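Local atomic coordinates of beta-lactamase (Chitinophaga pinensis, PDB entry 6N36), a protein that probably hydrolyses the amide bond of beta-lactam rings as a metallo-beta-lactamase that holds two zinc ions in its active site. Residues L61-M66 with F71-I76; D143-Q146 with K151-M154; K212-L217 with D255-W260. One frame throughout, in Å; residues are numbered along the deposited sequence.

In the fold
All three contacts belong to the alpha-beta/beta-alpha fold of the metallo-beta-lactamases, and none includes a zinc ligand. Interaction 1 lies on the seven-stranded sheet, where helix 58-69 passes into strand 76-80. Interaction 2 is the hairpin at one margin of the five-stranded sheet, its centre about 22 Å from that of interaction 1; Ile145 reaches back to Ile78 and Leu80 of strand 76-80. Interaction 3 packs helices 203-215 and 250-268 together, with Met214 touching Ser166 of strand 165-172, the neighbour of strand 150-156. Interactions 1 and 3 lie on opposite sides of the chain's centre, centres about 33 Å apart. The side chain of Met214 is about 13 Å from a zinc ion.

Interaction 1. Residues L61-M66 with F71-I76; sequences LIKAHM and FKFKDI
Met66 and Phe73 meet where helix 58-69 gives way, through a short loop and the 3-10 segment 73-75, to strand 76-80, a helix-to-strand connection in the metallo-beta-lactamase fold. The compact part is built on Met66. Its chain runs straight to SD and bends at the last torsion (chi3 70°), which turns CE into the loop, 3.4 Å from Lys72 O. SD lies 3.7 Å from Ile76 CD1 and also approaches the Phe73 ring at its edge, 86° off the normal, a Met-aromatic contact. Ile62 CG2 reaches the same ring near its plane, 3.8 Å from Phe73 CE1, and beyond these segments Val95 of helix 92-99 also touches Phe73.

Lys63 leads from the packed part to the solvent side. Its CB lies over one ring face in a CH-pi contact, 4.1 Å from the centroid of Phe73, and CG and CD still pack along that residue. The loose side begins beyond CD of Lys63, whose far end is exposed to solvent.

The backbones join by one direct bond, Phe71 N to Met66 O at 2.9 Å, nearly straight at the hydrogen. A water links the two backbones on the Lys63 side: it donates to Lys63 O and to Phe71 O, and accepts from Phe73 N at 3.0 Å.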
loop_
_atom_site.group_PDB
_atom_site.type_symbol
_atom_site.label_atom_id
_atom_site.label_comp_id
_atom_site.label_asym_id
_atom_site.label_seq_id
_atom_site.Cartn_x
_atom_site.Cartn_y
_atom_site.Cartn_z
ATOM N N LEU A 61 14.249 -4.633 -8.190
ATOM C CA LEU A 61 13.232 -5.679 -8.455
ATOM C C LEU A 61 12.058 -5.082 -9.218
ATOM O O LEU A 61 11.534 -5.757 -10.124
ATOM C CB LEU A 61 12.743 -6.310 -7.146
ATOM C CG LEU A 61 13.386 -7.641 -6.739
ATOM C CD1 LEU A 61 12.314 -8.557 -6.159
ATOM C CD2 LEU A 61 14.103 -8.335 -7.880
ATOM N N ILE A 62 11.673 -3.876 -8.860
ATOM C CA ILE A 62 10.546 -3.183 -9.557
ATOM C C ILE A 62 10.929 -2.996 -11.032
ATOM O O ILE A 62 10.117 -3.379 -11.898
ATOM C CB ILE A 62 10.223 -1.843 -8.896
ATOM C CG1 ILE A 62 9.602 -2.097 -7.523
ATOM C CG2 ILE A 62 9.310 -0.949 -9.750
ATOM C CD1 ILE A 62 9.610 -0.872 -6.636
ATOM N N LYS A 63 12.130 -2.511 -11.295
ATOM C CA LYS A 63 12.607 -2.288 -12.702
ATOM C C LYS A 63 12.595 -3.630 -13.455
ATOM O O LYS A 63 12.085 -3.719 -14.629
ATOM C CB LYS A 63 13.950 -1.544 -12.646
ATOM C CG LYS A 63 14.518 -1.165 -14.001
ATOM C CD LYS A 63 15.854 -0.433 -13.858
ATOM C CE LYS A 63 16.386 0.042 -15.196
ATOM N NZ LYS A 63 15.733 -0.656 -16.325
ATOM N N ALA A 64 13.127 -4.696 -12.853
ATOM C CA ALA A 64 13.228 -6.027 -13.481
ATOM C C ALA A 64 11.851 -6.610 -13.732
ATOM O O ALA A 64 11.639 -7.261 -14.786
ATOM C CB ALA A 64 14.052 -6.961 -12.626
ATOM N N HIS A 65 10.930 -6.464 -12.756
ATOM C CA HIS A 65 9.590 -7.058 -12.908
ATOM C C HIS A 65 8.875 -6.340 -14.043
ATOM O O HIS A 65 8.140 -6.981 -14.794
ATOM C CB HIS A 65 8.844 -6.941 -11.594
ATOM C CG HIS A 65 9.283 -7.929 -10.588
ATOM N ND1 HIS A 65 8.842 -7.884 -9.272
ATOM C CD2 HIS A 65 10.145 -8.955 -10.660
ATOM C CE1 HIS A 65 9.391 -8.879 -8.609
ATOM N NE2 HIS A 65 10.177 -9.557 -9.425
ATOM N N MET A 66 9.039 -5.025 -14.105
ATOM C CA MET A 66 8.385 -4.241 -15.181
ATOM C C MET A 66 8.929 -4.680 -16.546
ATOM O O MET A 66 8.104 -4.898 -17.463
ATOM C CB MET A 66 8.568 -2.763 -14.924
ATOM C CG MET A 66 7.645 -2.284 -13.841
ATOM S SD MET A 66 7.785 -0.523 -13.504
ATOM C CE MET A 66 7.049 0.079 -15.035
ATOM N N PHE A 71 7.107 -3.443 -19.735
ATOM C CA PHE A 71 6.937 -1.997 -19.467
ATOM C C PHE A 71 8.272 -1.395 -19.033
ATOM O O PHE A 71 9.159 -2.122 -18.474
ATOM C CB PHE A 71 5.900 -1.755 -18.382
ATOM C CG PHE A 71 4.554 -2.357 -18.705
ATOM C CD1 PHE A 71 3.806 -1.802 -19.737
ATOM C CD2 PHE A 71 4.055 -3.450 -18.026
ATOM C CE1 PHE A 71 2.566 -2.325 -20.074
ATOM C CE2 PHE A 71 2.824 -3.996 -18.379
ATOM C CZ PHE A 71 2.088 -3.416 -19.392
ATOM N N LYS A 72 8.420 -0.117 -19.287
ATOM C CA LYS A 72 9.628 0.647 -18.922
ATOM C C LYS A 72 9.428 1.343 -17.579
ATOM O O LYS A 72 8.489 2.123 -17.408
ATOM C CB LYS A 72 9.989 1.667 -20.001
ATOM C CG LYS A 72 10.642 1.073 -21.235
ATOM C CD LYS A 72 11.501 2.050 -22.039
ATOM C CE LYS A 72 11.109 3.502 -21.903
ATOM N NZ LYS A 72 11.158 4.196 -23.215
ATOM N N PHE A 73 10.307 1.047 -16.657
ATOM C CA PHE A 73 10.354 1.707 -15.332
ATOM C C PHE A 73 10.267 3.228 -15.459
ATOM O O PHE A 73 9.586 3.884 -14.704
ATOM C CB PHE A 73 11.670 1.288 -14.708
ATOM C CG PHE A 73 11.980 1.775 -13.321
ATOM C CD1 PHE A 73 11.229 1.394 -12.232
ATOM C CD2 PHE A 73 13.101 2.533 -13.113
ATOM C CE1 PHE A 73 11.557 1.804 -10.950
ATOM C CE2 PHE A 73 13.458 2.919 -11.828
ATOM C CZ PHE A 73 12.703 2.515 -10.755
ATOM N N LYS A 74 10.994 3.814 -16.414
ATOM C CA LYS A 74 11.060 5.279 -16.523
ATOM C C LYS A 74 9.733 5.861 -17.017
ATOM O O LYS A 74 9.595 7.088 -17.010
ATOM C CB LYS A 74 12.299 5.698 -17.327
ATOM C CG LYS A 74 13.589 5.563 -16.515
ATOM C CD LYS A 74 14.897 5.842 -17.296
ATOM C CE LYS A 74 16.082 5.151 -16.630
ATOM N NZ LYS A 74 17.414 5.567 -17.157
ATOM N N ASP A 75 8.735 5.033 -17.332
ATOM C CA ASP A 75 7.371 5.508 -17.721
ATOM C C ASP A 75 6.457 5.619 -16.502
ATOM O O ASP A 75 5.343 6.078 -16.665
ATOM C CB ASP A 75 6.777 4.598 -18.782
ATOM C CG ASP A 75 7.394 4.767 -20.152
ATOM O OD1 ASP A 75 7.897 5.909 -20.416
ATOM O OD2 ASP A 75 7.377 3.800 -20.915
ATOM N N ILE A 76 6.922 5.299 -15.293
ATOM C CA ILE A 76 6.151 5.605 -14.050
ATOM C C ILE A 76 6.067 7.119 -13.906
ATOM O O ILE A 76 7.133 7.794 -13.960
ATOM C CB ILE A 76 6.786 4.972 -12.838
ATOM C CG1 ILE A 76 6.764 3.460 -12.953
ATOM C CG2 ILE A 76 6.127 5.503 -11.548
ATOM C CD1 ILE A 76 7.633 2.814 -11.892
HETATM O O HOH W 1 11.491 -1.669 -16.774
#

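Interaction 2. Residues D143-Q146 with K151-M154; sequences DSIQ and KIVM
Ile145 and Ile152 face each other as an antiparallel hydrogen-bonded pair, tied by two reciprocal backbone bonds of 2.7 Å, Ile145 N to Ile152 O and Ile152 N to Ile145 O. A third bond, Met154 N to Asp143 O at 2.9 Å, flanks the non-hydrogen-bonded pair Ser144-Val153; Asp143 turns its carboxylate elsewhere, with OD2 accepting from His140 N.

From these bonds the two strands, 144-147 and 150-156, form a beta hairpin at the margin of the five-stranded sheet of the metallo-beta-lactamase fold; the axes of 144-146 and 151-154 run 155° apart, close to antiparallel. The side chains of Ile145 and Ile152 project into the protein's interior. Ile145 also meets Leu139 and Met104 of the other sheet, while Ile152 rests on Phe167 and Phe169 of the adjacent strand.

The other face carries Ser144, Gln146, Lys151 and Val153, and there Lys151 can be followed outward. CB starts the chain, and CG, placed anti to the backbone N (chi1 179°), passes 4.2 Å from Ser144 CB and 4.3 Å from Gln146 CG. CD continues the extended line without bending. The same extended course brings CE of Lys151 to 3.6 Å from Ser144 CB, so the lysine lies diagonally across the strand pair and touches the serine's methylene. NZ, one bond on, points outward, away from the sheet.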
loop_
_atom_site.group_PDB
_atom_site.type_symbol
_atom_site.label_atom_id
_atom_site.label_comp_id
_atom_site.label_asym_id
_atom_site.label_seq_id
_atom_site.Cartn_x
_atom_site.Cartn_y
_atom_site.Cartn_z
ATOM N N ASP A 143 -9.955 12.278 -2.510
ATOM C CA ASP A 143 -9.241 12.907 -3.649
ATOM C C ASP A 143 -9.086 11.882 -4.781
ATOM O O ASP A 143 -8.921 10.657 -4.536
ATOM C CB ASP A 143 -7.880 13.511 -3.325
ATOM C CG ASP A 143 -7.895 14.884 -2.688
ATOM O OD1 ASP A 143 -8.985 15.507 -2.618
ATOM O OD2 ASP A 143 -6.823 15.350 -2.306
ATOM N N SER A 144 -9.178 12.356 -6.010
ATOM C CA SER A 144 -8.972 11.512 -7.213
ATOM C C SER A 144 -7.599 11.806 -7.826
ATOM O O SER A 144 -7.168 12.973 -7.869
ATOM C CB SER A 144 -10.085 11.716 -8.183
ATOM O OG SER A 144 -9.927 12.977 -8.764
ATOM N N ILE A 145 -6.935 10.743 -8.294
ATOM C CA ILE A 145 -5.650 10.757 -9.013
ATOM C C ILE A 145 -6.011 10.231 -10.406
ATOM O O ILE A 145 -6.564 9.089 -10.513
ATOM C CB ILE A 145 -4.610 9.886 -8.284
ATOM C CG1 ILE A 145 -4.442 10.360 -6.837
ATOM C CG2 ILE A 145 -3.286 9.877 -9.024
ATOM C CD1 ILE A 145 -4.620 9.272 -5.812
ATOM N N GLN A 146 -5.803 11.072 -11.392
ATOM C CA GLN A 146 -6.192 10.773 -12.790
ATOM C C GLN A 146 -4.964 10.761 -13.685
ATOM O O GLN A 146 -4.180 11.702 -13.670
ATOM C CB GLN A 146 -7.232 11.793 -13.259
ATOM C CG GLN A 146 -8.506 11.691 -12.454
ATOM C CD GLN A 146 -9.472 12.761 -12.880
ATOM O OE1 GLN A 146 -9.580 13.796 -12.232
ATOM N NE2 GLN A 146 -10.118 12.534 -14.004
ATOM N N LYS A 151 -8.926 6.656 -13.069
ATOM C CA LYS A 151 -9.348 7.473 -11.910
ATOM C C LYS A 151 -9.183 6.633 -10.645
ATOM O O LYS A 151 -9.864 5.625 -10.478
ATOM C CB LYS A 151 -10.802 7.933 -12.067
ATOM C CG LYS A 151 -11.273 8.759 -10.892
ATOM C CD LYS A 151 -12.604 9.475 -11.080
ATOM C CE LYS A 151 -12.981 10.239 -9.822
ATOM N NZ LYS A 151 -13.962 11.324 -10.090
ATOM N N ILE A 152 -8.252 7.041 -9.810
ATOM C CA ILE A 152 -7.990 6.372 -8.526
ATOM C C ILE A 152 -8.503 7.281 -7.413
ATOM O O ILE A 152 -8.087 8.444 -7.357
ATOM C CB ILE A 152 -6.482 6.137 -8.389
ATOM C CG1 ILE A 152 -5.920 5.250 -9.494
ATOM C CG2 ILE A 152 -6.197 5.596 -6.995
ATOM C CD1 ILE A 152 -4.409 5.384 -9.584
ATOM N N VAL A 153 -9.343 6.740 -6.549
ATOM C CA VAL A 153 -9.813 7.494 -5.363
ATOM C C VAL A 153 -9.064 7.055 -4.094
ATOM O O VAL A 153 -8.957 5.843 -3.859
ATOM C CB VAL A 153 -11.326 7.352 -5.209
ATOM C CG1 VAL A 153 -11.767 8.061 -3.934
ATOM C CG2 VAL A 153 -12.051 7.893 -6.429
ATOM N N MET A 154 -8.485 8.005 -3.374
ATOM C CA MET A 154 -7.806 7.723 -2.075
ATOM C C MET A 154 -8.849 7.800 -0.952
ATOM O O MET A 154 -9.688 8.757 -0.979
ATOM C CB MET A 154 -6.665 8.698 -1.802
ATOM C CG MET A 154 -5.895 8.309 -0.554
ATOM S SD MET A 154 -6.640 9.074 0.973
ATOM C CE MET A 154 -5.749 10.603 0.968
#

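Interaction 3. Residues K212-L217 with D255-W260; sequences KAMKAL and DVLDEW
Two helices of the metallo-beta-lactamase fold, 203-215 and 250-268, are in contact here, and residues 212-215 of the first meet the second through a leucine and the long side chain of a lysine. Leu257 points at helix 203-215 and does most of the apolar work. Its CD1 settles against the backbone where Met214 passes into Lys215, 3.7 Å from Lys215 N and 3.8 Å from Met214 C. The same methyl is 3.9 Å from Met214 CB, and CD2 of Leu257 touches that CB too, so both methyls lie against the same side of it. Beyond CB the Met214 side chain also touches His157 and Ser166.

Lys215 completes the contact along the more exposed margin. Its chain is bent at three successive torsions, chi2 (74°) the first of them; the folding lays CD over CD1 of Leu257, 3.9 Å apart, and brings the ammonium end to helix 250-268. There NZ forms a salt bridge with Asp254, one turn before Asp258 on that helix, a pairing that would be expected to favour the charged form of the lysine. Asp258 adds a longer contact, made in one of its two conformers. In that conformer the two side chains cross at about a right angle, and Lys215 NZ is 3.3 Å from Asp258 OD1 but 4.0 Å from Asp258 OD2.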
loop_
_atom_site.group_PDB
_atom_site.type_symbol
_atom_site.label_atom_id
_atom_site.label_comp_id
_atom_site.label_asym_id
_atom_site.label_seq_id
_atom_site.Cartn_x
_atom_site.Cartn_y
_atom_site.Cartn_z
ATOM N N LYS A 212 -14.764 0.862 10.880
ATOM C CA LYS A 212 -16.147 1.060 10.388
ATOM C C LYS A 212 -16.138 1.457 8.907
ATOM O O LYS A 212 -16.899 0.886 8.093
ATOM C CB LYS A 212 -16.874 2.089 11.250
ATOM C CG LYS A 212 -17.098 1.638 12.692
ATOM C CD LYS A 212 -17.786 2.651 13.574
ATOM C CE LYS A 212 -16.902 3.801 13.968
ATOM N NZ LYS A 212 -17.624 4.820 14.759
ATOM N N ALA A 213 -15.256 2.373 8.528
ATOM C CA ALA A 213 -15.175 2.954 7.182
ATOM C C ALA A 213 -14.816 1.855 6.166
ATOM O O ALA A 213 -15.442 1.754 5.105
ATOM C CB ALA A 213 -14.183 4.065 7.160
ATOM N N MET A 214 -13.854 0.997 6.494
ATOM C CA MET A 214 -13.433 -0.058 5.567
ATOM C C MET A 214 -14.542 -1.112 5.427
ATOM O O MET A 214 -14.680 -1.638 4.326
ATOM C CB MET A 214 -12.099 -0.652 6.052
ATOM C CG MET A 214 -10.995 0.378 5.928
ATOM S SD MET A 214 -9.367 -0.371 6.256
ATOM C CE MET A 214 -9.147 -1.254 4.702
ATOM N N LYS A 215 -15.316 -1.372 6.471
ATOM C CA LYS A 215 -16.406 -2.370 6.339
ATOM C C LYS A 215 -17.430 -1.859 5.322
ATOM O O LYS A 215 -18.100 -2.668 4.617
ATOM C CB LYS A 215 -17.072 -2.570 7.694
ATOM C CG LYS A 215 -17.805 -3.903 7.787
ATOM C CD LYS A 215 -16.766 -5.019 7.911
ATOM C CE LYS A 215 -17.119 -6.054 8.959
ATOM N NZ LYS A 215 -18.047 -7.058 8.403
ATOM N N ALA A 216 -17.602 -0.546 5.249
ATOM C CA ALA A 216 -18.650 0.084 4.427
ATOM C C ALA A 216 -18.294 0.147 2.936
ATOM O O ALA A 216 -19.188 0.453 2.131
ATOM C CB ALA A 216 -18.989 1.451 4.974
ATOM N N LEU A 217 -17.054 -0.141 2.559
ATOM C CA LEU A 217 -16.631 -0.028 1.152
ATOM C C LEU A 217 -17.245 -1.144 0.321
ATOM O O LEU A 217 -17.493 -2.222 0.841
ATOM C CB LEU A 217 -15.110 -0.111 1.106
ATOM C CG LEU A 217 -14.389 1.071 1.735
ATOM C CD1 LEU A 217 -12.895 0.827 1.611
ATOM C CD2 LEU A 217 -14.802 2.371 1.074
ATOM N N ASP A 255 -13.716 -11.028 7.278
ATOM C CA ASP A 255 -13.084 -11.825 8.349
ATOM C C ASP A 255 -11.844 -11.087 8.879
ATOM O O ASP A 255 -11.688 -11.026 10.105
ATOM C CB ASP A 255 -12.738 -13.226 7.854
ATOM C CG ASP A 255 -13.975 -14.107 7.708
ATOM O OD1 ASP A 255 -15.100 -13.651 8.084
ATOM O OD2 ASP A 255 -13.836 -15.182 7.154
ATOM N N VAL A 256 -10.999 -10.512 8.030
ATOM C CA VAL A 256 -9.769 -9.792 8.491
ATOM C C VAL A 256 -10.187 -8.546 9.284
ATOM O O VAL A 256 -9.639 -8.266 10.352
ATOM C CB VAL A 256 -8.865 -9.415 7.295
ATOM C CG1 VAL A 256 -7.796 -8.403 7.691
ATOM C CG2 VAL A 256 -8.232 -10.642 6.674
ATOM N N LEU A 257 -11.178 -7.802 8.810
ATOM C CA LEU A 257 -11.605 -6.588 9.546
ATOM C C LEU A 257 -12.242 -6.975 10.881
ATOM O O LEU A 257 -12.014 -6.303 11.883
ATOM C CB LEU A 257 -12.575 -5.781 8.691
ATOM C CG LEU A 257 -11.997 -5.106 7.450
ATOM C CD1 LEU A 257 -13.071 -4.338 6.719
ATOM C CD2 LEU A 257 -10.837 -4.188 7.777
ATOM N N ASP A 258 -13.047 -8.015 10.909
ATOM C CA ASP A 258 -13.685 -8.487 12.167
ATOM C C ASP A 258 -12.585 -8.900 13.161
ATOM O O ASP A 258 -12.721 -8.567 14.372
ATOM C CB ASP A 258 -14.695 -9.601 11.857
ATOM C CG ASP A 258 -15.960 -9.138 11.139
ATOM O OD1 ASP A 258 -16.182 -7.925 11.040
ATOM O OD2 ASP A 258 -16.752 -10.008 10.708
ATOM N N GLU A 259 -11.533 -9.587 12.699
ATOM C CA GLU A 259 -10.410 -9.989 13.591
ATOM C C GLU A 259 -9.783 -8.716 14.177
ATOM O O GLU A 259 -9.554 -8.668 15.410
ATOM C CB GLU A 259 -9.380 -10.861 12.877
ATOM C CG GLU A 259 -9.884 -12.259 12.529
ATOM C CD GLU A 259 -9.092 -13.036 11.484
ATOM O OE1 GLU A 259 -7.906 -12.706 11.264
ATOM O OE2 GLU A 259 -9.668 -14.007 10.907
ATOM N N TRP A 260 -9.499 -7.721 13.339
ATOM C CA TRP A 260 -8.907 -6.490 13.894
ATOM C C TRP A 260 -9.894 -5.737 14.805
ATOM O O TRP A 260 -9.446 -5.113 15.781
ATOM C CB TRP A 260 -8.262 -5.626 12.819
ATOM C CG TRP A 260 -6.970 -6.230 12.366
ATOM C CD1 TRP A 260 -6.770 -6.842 11.173
ATOM C CD2 TRP A 260 -5.756 -6.372 13.124
ATOM N NE1 TRP A 260 -5.494 -7.351 11.124
ATOM C CE2 TRP A 260 -4.858 -7.092 12.310
ATOM C CE3 TRP A 260 -5.344 -5.988 14.410
ATOM C CZ2 TRP A 260 -3.562 -7.422 12.740
ATOM C CZ3 TRP A 260 -4.070 -6.345 14.834
ATOM C CH2 TRP A 260 -3.201 -7.058 14.010
#